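Beta-alanyl-CoA:ammonia lyase 2 (Clostridium propionicum, PDB 4MTU) probably catalyses the reversible release of ammonia from beta-alanyl-CoA, and is a zinc-binding member of the hot dog fold superfamily, assembled from six chains. Local coordinates at residues 10-15 with 69-74; 28-33 with 55-60; 88-93 with 112-117. All coordinates share one frame; numbering follows the deposited sequence.

Contact 1 of 3, residues 10-15 with 69-74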
loop_
_atom_site.group_PDB
_atom_site.type_symbol
_atom_site.label_atom_id
_atom_site.label_comp_id
_atom_site.label_asym_id
_atom_site.label_seq_id
_atom_site.Cartn_x
_atom_site.Cartn_y
_atom_site.Cartn_z
ATOM N N LEU A 10 4.433 2.520 16.883
ATOM C CA LEU A 10 4.313 1.476 15.880
ATOM C C LEU A 10 5.738 1.132 15.371
ATOM O O LEU A 10 6.703 1.708 15.822
ATOM C CB LEU A 10 3.284 1.863 14.810
ATOM C CG LEU A 10 3.474 3.268 14.232
ATOM C CD1 LEU A 10 4.704 3.419 13.379
ATOM C CD2 LEU A 10 2.250 3.562 13.313
ATOM N N MET A 11 5.780 0.199 14.434
ATOM C CA MET A 11 7.033 -0.255 13.815
ATOM C C MET A 11 7.122 0.240 12.391
ATOM O O MET A 11 6.118 0.237 11.665
ATOM C CB MET A 11 7.074 -1.803 13.821
ATOM C CG MET A 11 8.431 -2.366 13.479
ATOM S SD MET A 11 8.396 -4.184 13.330
ATOM C CE MET A 11 7.876 -4.348 11.647
ATOM N N MET A 12 8.337 0.608 11.955
ATOM C CA MET A 12 8.641 0.753 10.549
ATOM C C MET A 12 8.885 -0.614 9.923
ATOM O O MET A 12 9.841 -1.295 10.321
ATOM C CB MET A 12 9.893 1.618 10.360
ATOM C CG MET A 12 9.795 3.050 10.905
ATOM S SD MET A 12 8.618 4.107 10.068
ATOM C CE MET A 12 7.117 3.919 11.059
ATOM N N SER A 13 8.005 -1.029 9.054
ATOM C CA SER A 13 8.214 -2.279 8.356
ATOM C C SER A 13 8.916 -2.033 7.046
ATOM O O SER A 13 9.189 -0.889 6.654
ATOM C CB SER A 13 6.898 -3.042 8.114
ATOM O OG SER A 13 6.223 -2.454 7.050
ATOM N N ALA A 14 9.188 -3.121 6.308
ATOM C CA ALA A 14 9.774 -2.970 4.970
ATOM C C ALA A 14 8.870 -2.106 4.079
ATOM O O ALA A 14 9.378 -1.449 3.164
ATOM C CB ALA A 14 9.997 -4.351 4.359
ATOM N N LYS A 15 7.584 -2.077 4.300
ATOM C CA LYS A 15 6.630 -1.284 3.575
ATOM C C LYS A 15 6.793 0.217 3.783
ATOM O O LYS A 15 6.303 1.004 2.990
ATOM C CB LYS A 15 5.196 -1.695 3.953
ATOM C CG LYS A 15 4.922 -3.189 3.698
ATOM C CD LYS A 15 3.633 -3.610 4.381
ATOM C CE LYS A 15 3.277 -5.047 4.119
ATOM N NZ LYS A 15 4.194 -5.938 4.801
ATOM N N MET A 69 8.985 3.308 16.600
ATOM C CA MET A 69 8.857 4.747 16.654
ATOM C C MET A 69 7.648 5.156 17.487
ATOM O O MET A 69 6.587 4.549 17.402
ATOM C CB MET A 69 8.660 5.300 15.240
ATOM C CG MET A 69 9.858 5.143 14.306
ATOM S SD MET A 69 11.315 6.088 14.761
ATOM C CE MET A 69 10.677 7.736 14.420
ATOM N N GLU A 70 7.828 6.229 18.229
ATOM C CA GLU A 70 6.759 6.893 18.946
ATOM C C GLU A 70 6.585 8.315 18.413
ATOM O O GLU A 70 7.552 9.004 18.017
ATOM C CB GLU A 70 6.998 6.996 20.403
ATOM C CG GLU A 70 6.957 5.751 21.076
ATOM C CD GLU A 70 6.662 5.805 22.574
ATOM O OE1 GLU A 70 6.280 4.786 23.114
ATOM O OE2 GLU A 70 6.858 6.877 23.225
ATOM N N TYR A 71 5.347 8.775 18.387
ATOM C CA TYR A 71 4.982 10.061 17.843
ATOM C C TYR A 71 4.091 10.718 18.906
ATOM O O TYR A 71 3.025 10.210 19.181
ATOM C CB TYR A 71 4.264 9.948 16.516
ATOM C CG TYR A 71 5.034 9.114 15.522
ATOM C CD1 TYR A 71 5.856 9.718 14.582
ATOM C CD2 TYR A 71 4.949 7.745 15.503
ATOM C CE1 TYR A 71 6.565 8.956 13.657
ATOM C CE2 TYR A 71 5.657 6.979 14.582
ATOM C CZ TYR A 71 6.462 7.577 13.659
ATOM O OH TYR A 71 7.128 6.780 12.771
ATOM N N HIS A 72 4.590 11.797 19.481
ATOM C CA HIS A 72 3.891 12.492 20.561
ATOM C C HIS A 72 3.295 13.795 20.025
ATOM O O HIS A 72 3.896 14.488 19.189
ATOM C CB HIS A 72 4.884 12.857 21.680
ATOM C CG HIS A 72 5.541 11.660 22.305
ATOM N ND1 HIS A 72 6.215 11.811 23.482
ATOM C CD2 HIS A 72 5.658 10.401 21.909
ATOM C CE1 HIS A 72 6.692 10.589 23.799
ATOM N NE2 HIS A 72 6.377 9.723 22.843
ATOM N N GLY A 73 2.092 14.156 20.506
ATOM C CA GLY A 73 1.543 15.434 20.202
ATOM C C GLY A 73 0.678 15.936 21.334
ATOM O O GLY A 73 0.090 15.157 22.095
ATOM N N TRP A 74 0.587 17.267 21.413
ATOM C CA TRP A 74 -0.299 17.862 22.439
ATOM C C TRP A 74 -0.727 19.245 21.928
ATOM O O TRP A 74 -0.101 19.879 21.101
ATOM C CB TRP A 74 0.404 17.953 23.781
ATOM C CG TRP A 74 1.647 18.756 23.839
ATOM C CD1 TRP A 74 1.714 20.079 24.184
ATOM C CD2 TRP A 74 2.979 18.330 23.527
ATOM N NE1 TRP A 74 3.020 20.471 24.119
ATOM C CE2 TRP A 74 3.825 19.441 23.718
ATOM C CE3 TRP A 74 3.540 17.135 23.101
ATOM C CZ2 TRP A 74 5.221 19.356 23.503
ATOM C CZ3 TRP A 74 4.886 17.059 22.902
ATOM C CH2 TRP A 74 5.736 18.139 23.089
#

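Contact 2 of 3, residues 28-33 with 55-60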
loop_
_atom_site.group_PDB
_atom_site.type_symbol
_atom_site.label_atom_id
_atom_site.label_comp_id
_atom_site.label_asym_id
_atom_site.label_seq_id
_atom_site.Cartn_x
_atom_site.Cartn_y
_atom_site.Cartn_z
ATOM N N ARG A 28 7.000 10.255 6.314
ATOM C CA ARG A 28 6.300 9.239 7.104
ATOM C C ARG A 28 5.985 9.756 8.502
ATOM O O ARG A 28 4.952 9.414 9.090
ATOM C CB ARG A 28 7.170 7.971 7.173
ATOM C CG ARG A 28 6.608 6.856 8.042
ATOM C CD ARG A 28 5.365 6.268 7.482
ATOM N NE ARG A 28 4.772 5.230 8.340
ATOM C CZ ARG A 28 3.982 5.486 9.341
ATOM N NH1 ARG A 28 3.657 6.732 9.671
ATOM N NH2 ARG A 28 3.459 4.492 10.042
ATOM N N ILE A 29 6.909 10.561 9.068
ATOM C CA ILE A 29 6.657 11.148 10.377
ATOM C C ILE A 29 5.495 12.147 10.299
ATOM O O ILE A 29 4.628 12.183 11.173
ATOM C CB ILE A 29 7.940 11.875 10.886
ATOM C CG1 ILE A 29 9.072 10.868 11.109
ATOM C CG2 ILE A 29 7.609 12.670 12.118
ATOM C CD1 ILE A 29 10.425 11.520 11.407
ATOM N N VAL A 30 5.479 12.973 9.236
ATOM C CA VAL A 30 4.423 13.953 9.055
ATOM C C VAL A 30 3.073 13.251 8.876
ATOM O O VAL A 30 2.085 13.725 9.449
ATOM C CB VAL A 30 4.769 14.881 7.890
ATOM C CG1 VAL A 30 3.666 15.918 7.697
ATOM C CG2 VAL A 30 6.127 15.556 8.107
ATOM N N ASN A 31 3.036 12.136 8.207
ATOM C CA ASN A 31 1.813 11.354 8.092
ATOM C C ASN A 31 1.274 11.003 9.484
ATOM O O ASN A 31 0.107 11.148 9.803
ATOM C CB ASN A 31 2.117 10.134 7.229
ATOM C CG ASN A 31 0.887 9.288 7.056
ATOM O OD1 ASN A 31 -0.193 9.785 7.113
ATOM N ND2 ASN A 31 1.011 8.001 6.902
ATOM N N GLN A 32 2.197 10.504 10.341
ATOM C CA GLN A 32 1.774 10.095 11.669
ATOM C C GLN A 32 1.345 11.289 12.523
ATOM O O GLN A 32 0.346 11.181 13.253
ATOM C CB GLN A 32 2.871 9.278 12.403
ATOM C CG GLN A 32 2.253 8.375 13.416
ATOM C CD GLN A 32 1.369 7.328 12.808
ATOM O OE1 GLN A 32 1.707 6.760 11.747
ATOM N NE2 GLN A 32 0.253 7.044 13.410
ATOM N N TRP A 33 2.058 12.401 12.434
ATOM C CA TRP A 33 1.641 13.608 13.190
ATOM C C TRP A 33 0.252 14.071 12.729
ATOM O O TRP A 33 -0.501 14.580 13.574
ATOM C CB TRP A 33 2.656 14.690 12.999
ATOM C CG TRP A 33 3.945 14.487 13.765
ATOM C CD1 TRP A 33 4.139 13.724 14.873
ATOM C CD2 TRP A 33 5.197 15.117 13.466
ATOM N NE1 TRP A 33 5.455 13.821 15.303
ATOM C CE2 TRP A 33 6.115 14.687 14.429
ATOM C CE3 TRP A 33 5.616 15.967 12.438
ATOM C CZ2 TRP A 33 7.466 15.125 14.449
ATOM C CZ3 TRP A 33 6.917 16.383 12.437
ATOM C CH2 TRP A 33 7.841 15.959 13.428
ATOM N N LYS A 55 4.852 24.797 11.206
ATOM C CA LYS A 55 6.087 25.602 11.306
ATOM C C LYS A 55 7.193 24.775 11.940
ATOM O O LYS A 55 6.971 23.975 12.868
ATOM C CB LYS A 55 5.838 26.861 12.171
ATOM N N ASP A 56 8.435 24.951 11.460
ATOM C CA ASP A 56 9.606 24.460 12.148
ATOM C C ASP A 56 9.549 22.932 12.171
ATOM O O ASP A 56 9.866 22.402 13.243
ATOM C CB ASP A 56 9.789 25.079 13.508
ATOM C CG ASP A 56 9.999 26.574 13.359
ATOM O OD1 ASP A 56 10.813 27.022 12.508
ATOM O OD2 ASP A 56 9.285 27.318 14.061
ATOM N N ILE A 57 9.132 22.276 11.018
ATOM C CA ILE A 57 9.388 20.834 11.074
ATOM C C ILE A 57 10.910 20.676 11.050
ATOM O O ILE A 57 11.565 21.225 10.130
ATOM C CB ILE A 57 8.760 20.056 9.946
ATOM C CG1 ILE A 57 7.229 20.134 9.982
ATOM C CG2 ILE A 57 9.277 18.626 9.967
ATOM C CD1 ILE A 57 6.544 19.481 8.840
ATOM N N GLU A 58 11.490 19.933 11.973
ATOM C CA GLU A 58 12.859 19.546 11.946
ATOM C C GLU A 58 13.005 18.028 12.039
ATOM O O GLU A 58 12.410 17.413 12.895
ATOM C CB GLU A 58 13.587 20.185 13.128
ATOM C CG GLU A 58 13.473 21.671 13.263
ATOM N N PHE A 59 13.740 17.469 11.083
ATOM C CA PHE A 59 14.042 16.055 11.030
ATOM C C PHE A 59 15.464 15.902 11.572
ATOM O O PHE A 59 16.413 16.476 10.991
ATOM C CB PHE A 59 13.946 15.472 9.647
ATOM C CG PHE A 59 12.548 15.617 8.994
ATOM C CD1 PHE A 59 11.421 15.060 9.631
ATOM C CD2 PHE A 59 12.397 16.252 7.821
ATOM C CE1 PHE A 59 10.170 15.164 8.994
ATOM C CE2 PHE A 59 11.160 16.345 7.186
ATOM C CZ PHE A 59 10.055 15.791 7.800
ATOM N N THR A 60 15.640 15.154 12.649
ATOM C CA THR A 60 16.867 15.211 13.434
ATOM C C THR A 60 17.659 13.917 13.430
ATOM O O THR A 60 18.802 13.963 13.894
ATOM C CB THR A 60 16.537 15.603 14.891
ATOM O OG1 THR A 60 15.594 14.718 15.395
ATOM C CG2 THR A 60 15.856 16.954 14.956
#

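Contact 3 of 3, residues 88-93 with 112-117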
loop_
_atom_site.group_PDB
_atom_site.type_symbol
_atom_site.label_atom_id
_atom_site.label_comp_id
_atom_site.label_asym_id
_atom_site.label_seq_id
_atom_site.Cartn_x
_atom_site.Cartn_y
_atom_site.Cartn_z
ATOM N N GLU A 88 6.470 15.608 18.414
ATOM C CA GLU A 88 7.783 15.003 18.500
ATOM C C GLU A 88 7.748 13.584 17.913
ATOM O O GLU A 88 6.689 12.937 17.888
ATOM C CB GLU A 88 8.290 14.898 19.933
ATOM C CG GLU A 88 8.360 16.192 20.678
ATOM C CD GLU A 88 8.693 16.049 22.159
ATOM O OE1 GLU A 88 8.527 14.937 22.724
ATOM O OE2 GLU A 88 9.120 17.083 22.740
ATOM N N ALA A 89 8.902 13.097 17.465
ATOM C CA ALA A 89 9.047 11.720 17.010
ATOM C C ALA A 89 10.305 11.154 17.668
ATOM O O ALA A 89 11.353 11.815 17.664
ATOM C CB ALA A 89 9.171 11.645 15.506
ATOM N N TRP A 90 10.191 9.960 18.224
ATOM C CA TRP A 90 11.229 9.311 19.018
ATOM C C TRP A 90 11.421 7.868 18.560
ATOM O O TRP A 90 10.457 7.145 18.347
ATOM C CB TRP A 90 10.803 9.247 20.480
ATOM C CG TRP A 90 10.644 10.581 21.138
ATOM C CD1 TRP A 90 9.536 11.324 21.300
ATOM C CD2 TRP A 90 11.727 11.330 21.750
ATOM N NE1 TRP A 90 9.844 12.506 22.006
ATOM C CE2 TRP A 90 11.160 12.518 22.272
ATOM C CE3 TRP A 90 13.107 11.082 21.918
ATOM C CZ2 TRP A 90 11.957 13.441 22.928
ATOM C CZ3 TRP A 90 13.902 12.017 22.579
ATOM C CH2 TRP A 90 13.295 13.195 23.079
ATOM N N LYS A 91 12.677 7.439 18.462
ATOM C CA LYS A 91 13.030 6.050 18.141
ATOM C C LYS A 91 13.308 5.296 19.423
ATOM O O LYS A 91 14.156 5.775 20.234
ATOM C CB LYS A 91 14.242 6.042 17.220
ATOM C CG LYS A 91 14.576 4.669 16.657
ATOM C CD LYS A 91 15.857 4.698 15.807
ATOM C CE LYS A 91 15.852 5.755 14.723
ATOM N NZ LYS A 91 16.862 5.453 13.682
ATOM N N VAL A 92 12.652 4.177 19.604
ATOM C CA VAL A 92 12.744 3.382 20.818
ATOM C C VAL A 92 13.406 2.029 20.627
ATOM O O VAL A 92 13.740 1.382 21.657
ATOM C CB VAL A 92 11.365 3.238 21.548
ATOM C CG1 VAL A 92 10.823 4.629 21.836
ATOM C CG2 VAL A 92 10.406 2.403 20.762
ATOM N N ALA A 93 13.600 1.567 19.407
ATOM C CA ALA A 93 14.282 0.281 19.153
ATOM C C ALA A 93 14.686 0.303 17.684
ATOM O O ALA A 93 14.120 1.087 16.895
ATOM C CB ALA A 93 13.432 -0.901 19.499
ATOM N N PRO A 112 15.674 7.054 24.405
ATOM C CA PRO A 112 15.147 7.128 23.055
ATOM C C PRO A 112 15.783 8.262 22.288
ATOM O O PRO A 112 16.225 9.265 22.843
ATOM C CB PRO A 112 13.642 7.371 23.273
ATOM C CG PRO A 112 13.553 7.972 24.627
ATOM C CD PRO A 112 14.714 7.431 25.439
ATOM N N VAL A 113 15.834 8.098 20.965
ATOM C CA VAL A 113 16.545 9.027 20.068
ATOM C C VAL A 113 15.533 9.941 19.409
ATOM O O VAL A 113 14.577 9.477 18.777
ATOM C CB VAL A 113 17.347 8.262 19.007
ATOM C CG1 VAL A 113 17.905 9.201 17.992
ATOM C CG2 VAL A 113 18.423 7.417 19.692
ATOM N N LEU A 114 15.750 11.246 19.523
ATOM C CA LEU A 114 14.878 12.218 18.908
ATOM C C LEU A 114 15.038 12.215 17.390
ATOM O O LEU A 114 16.143 12.431 16.880
ATOM C CB LEU A 114 15.181 13.627 19.403
ATOM C CG LEU A 114 14.233 14.736 18.877
ATOM C CD1 LEU A 114 12.821 14.590 19.389
ATOM C CD2 LEU A 114 14.844 16.082 19.253
ATOM N N CYS A 115 13.927 12.035 16.668
ATOM C CA CYS A 115 13.921 11.970 15.208
ATOM C C CYS A 115 13.211 13.161 14.577
ATOM O O CYS A 115 13.399 13.386 13.359
ATOM C CB CYS A 115 13.306 10.675 14.697
ATOM S SG CYS A 115 14.226 9.209 15.194
ATOM N N GLY A 116 12.390 13.907 15.292
ATOM C CA GLY A 116 11.764 15.047 14.678
ATOM C C GLY A 116 10.972 15.853 15.718
ATOM O O GLY A 116 10.541 15.322 16.725
ATOM N N THR A 117 10.789 17.125 15.357
ATOM C CA THR A 117 9.888 18.004 16.104
ATOM C C THR A 117 9.136 18.868 15.113
ATOM O O THR A 117 9.573 19.100 13.982
ATOM C CB THR A 117 10.664 18.903 17.072
ATOM O OG1 THR A 117 11.541 19.747 16.323
ATOM C CG2 THR A 117 11.432 18.166 18.094
#

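Contact 1 of 3, residues 10-15 with 69-74
Leu10 and Met69 satisfy each other's backbone. Met69 N gives its hydrogen to Leu10 O at 2.9 Å, and Leu10 N returns one to Met69 O at 3.0 Å, an antiparallel hydrogen-bonded pair. Side-chain packing fills in around the pair. From a CG lodged between backbone N and carbonyl carbon (chi1 49°), chi2 of 69° sets Leu10 CD1, in the conformer described, at the edge of the Tyr71 ring, 3.9 Å from CE2. Met12 meets Tyr71 tip to tip, its CE methyl 3.3 Å from OH in a close contact that is not a hydrogen bond, while Met12 CG packs 4.0 Å from Met69 CG. Polar groups flank this patch. His72 NE2, with the acceptor in its ring plane, donates to Glu70 OE2 (2.9 Å) on the anti side, 26° out of the carboxylate plane, and Glu70 OE1 is bonded to His9 ND1. Ser13 OG accepts from Lys15 N, closing an ST turn; Lys15 NZ is bonded to His18 and Ala17 of a second subunit. Leu10, Met12 and Tyr71 all touch helix 27-45: an edge strand of this chain's hot dog sheet, with its neighbour, packed on the helix.

Contact 2 of 3, residues 28-33 with 55-60
Gln32 OE1 is gripped twice by Arg28, one turn earlier in the helix. NH1 meets it on a lone pair in the carbonyl plane, 2.8 Å away at 164° and within the guanidinium plane; NH2 adds a weak second bond. NE is salt-bridged to Asp16. Helix and strand 56-59 meet through apolar groups alone. Val30 CG2, beside the backbone N because chi1 of -180° puts CG1 anti to it, is shared: it sits in the plane of the Phe59 ring at its edge, 3.9 Å from CZ, and 4.0 Å from Ile57 CD1. Ile29 CD1 approaches Phe59 CD1 at 4.1 Å. Trp33 presents its own edge, CZ3 4.1 Å from Ile57 CG2, while Ile29 CG2 lies over one indole face toward the rim, as Ile57 CG2 does over Phe59. Trp33 NE1 is held by Glu88 O of strand 82-95. This is the central helix of the hot dog fold lying on its sheet, the segment axes 10.8 Å apart at 131°. Tyr71 of strand 68-78 touches Ile29 and Trp33, Ala118 of strand 106-123 touches Trp33 and Ile57, and Ile57 and Glu58 pair antiparallel with a strand of a fourth subunit, extending the sheet.

Contact 3 of 3, residues 88-93 with 112-117
Ala89 O takes hydrogens from two successive residues: Cys115 N at 2.8 Å, and Gly116 N in a weak bond. Gly116 O accepts from Ala89 N in return. Further along, Lys91 N donates to Val113 O at 2.8 Å, and Val113 N answers to Lys91 O at 3.0 Å. On the face that carries Glu88, Trp90, Leu114 and Thr117, Trp90 NE1 reaches back along its own strand to Glu88 OE1 (2.9 Å); the acceptor lies in the indole plane, yet the N-H arrives from above the carboxylate plane, 45° out of it. This bond helps fix the rotation of the indole. With Cys115 and Gly116 both opposite Ala89, the pairing is a classic beta bulge, and it shifts the register by one residue between Ala89 and Trp90 within the antiparallel hairpin formed by strands 82-95 and 106-123 of the hot dog sheet. Leu114 CG is anti to the backbone N (chi1 -176°), and from there chi2 turns CD1 over one face of the indole: a CH-pi contact 3.8 Å from the centroid of the six-membered ring and only 11° off its normal. Leu114 CB meets the rim at CZ3, and Pro112 O approaches the same carbon at the ring edge, 3.6 Å away. In the conformer described, Pro112 CB packs 4.0 Å from Trp90 CE3 and also touches Val92 CG1. On the face of Ala89 and Lys91, the Cys115 sulfur nestles against the lysine chain, with SG 3.8 Å from Lys91 CB and equally near CE. Lys91 NZ continues to a salt bridge with Asp67 and a hydrogen bond to Pro62 O, while Ala89 lies against Ile29 and Trp33 of helix 27-45.

All three contacts belong to one antiparallel sheet and the helix packed on it. Contact 1 holds the strand at one edge of this chain's sheet, contact 3 the hairpin further in, and contact 2 the helix against the strand at the other edge. Strands 68-78 and 82-95 join contacts 1 and 3, whose centres are 9 Å apart, by a probable hydrogen bond of Glu70 N to Trp90 O (2.8 Å). Contacts 2 and 3, 11 Å apart, meet through the hydrogen bond of Thr60 OG1 with Leu114 O, also at 2.8 Å. Contacts 1 and 2, again 11 Å apart, touch where Tyr71 CD2 lies 3.5 Å from Gln32 CG. The zinc site of Asp45 and His142 lies away from all three.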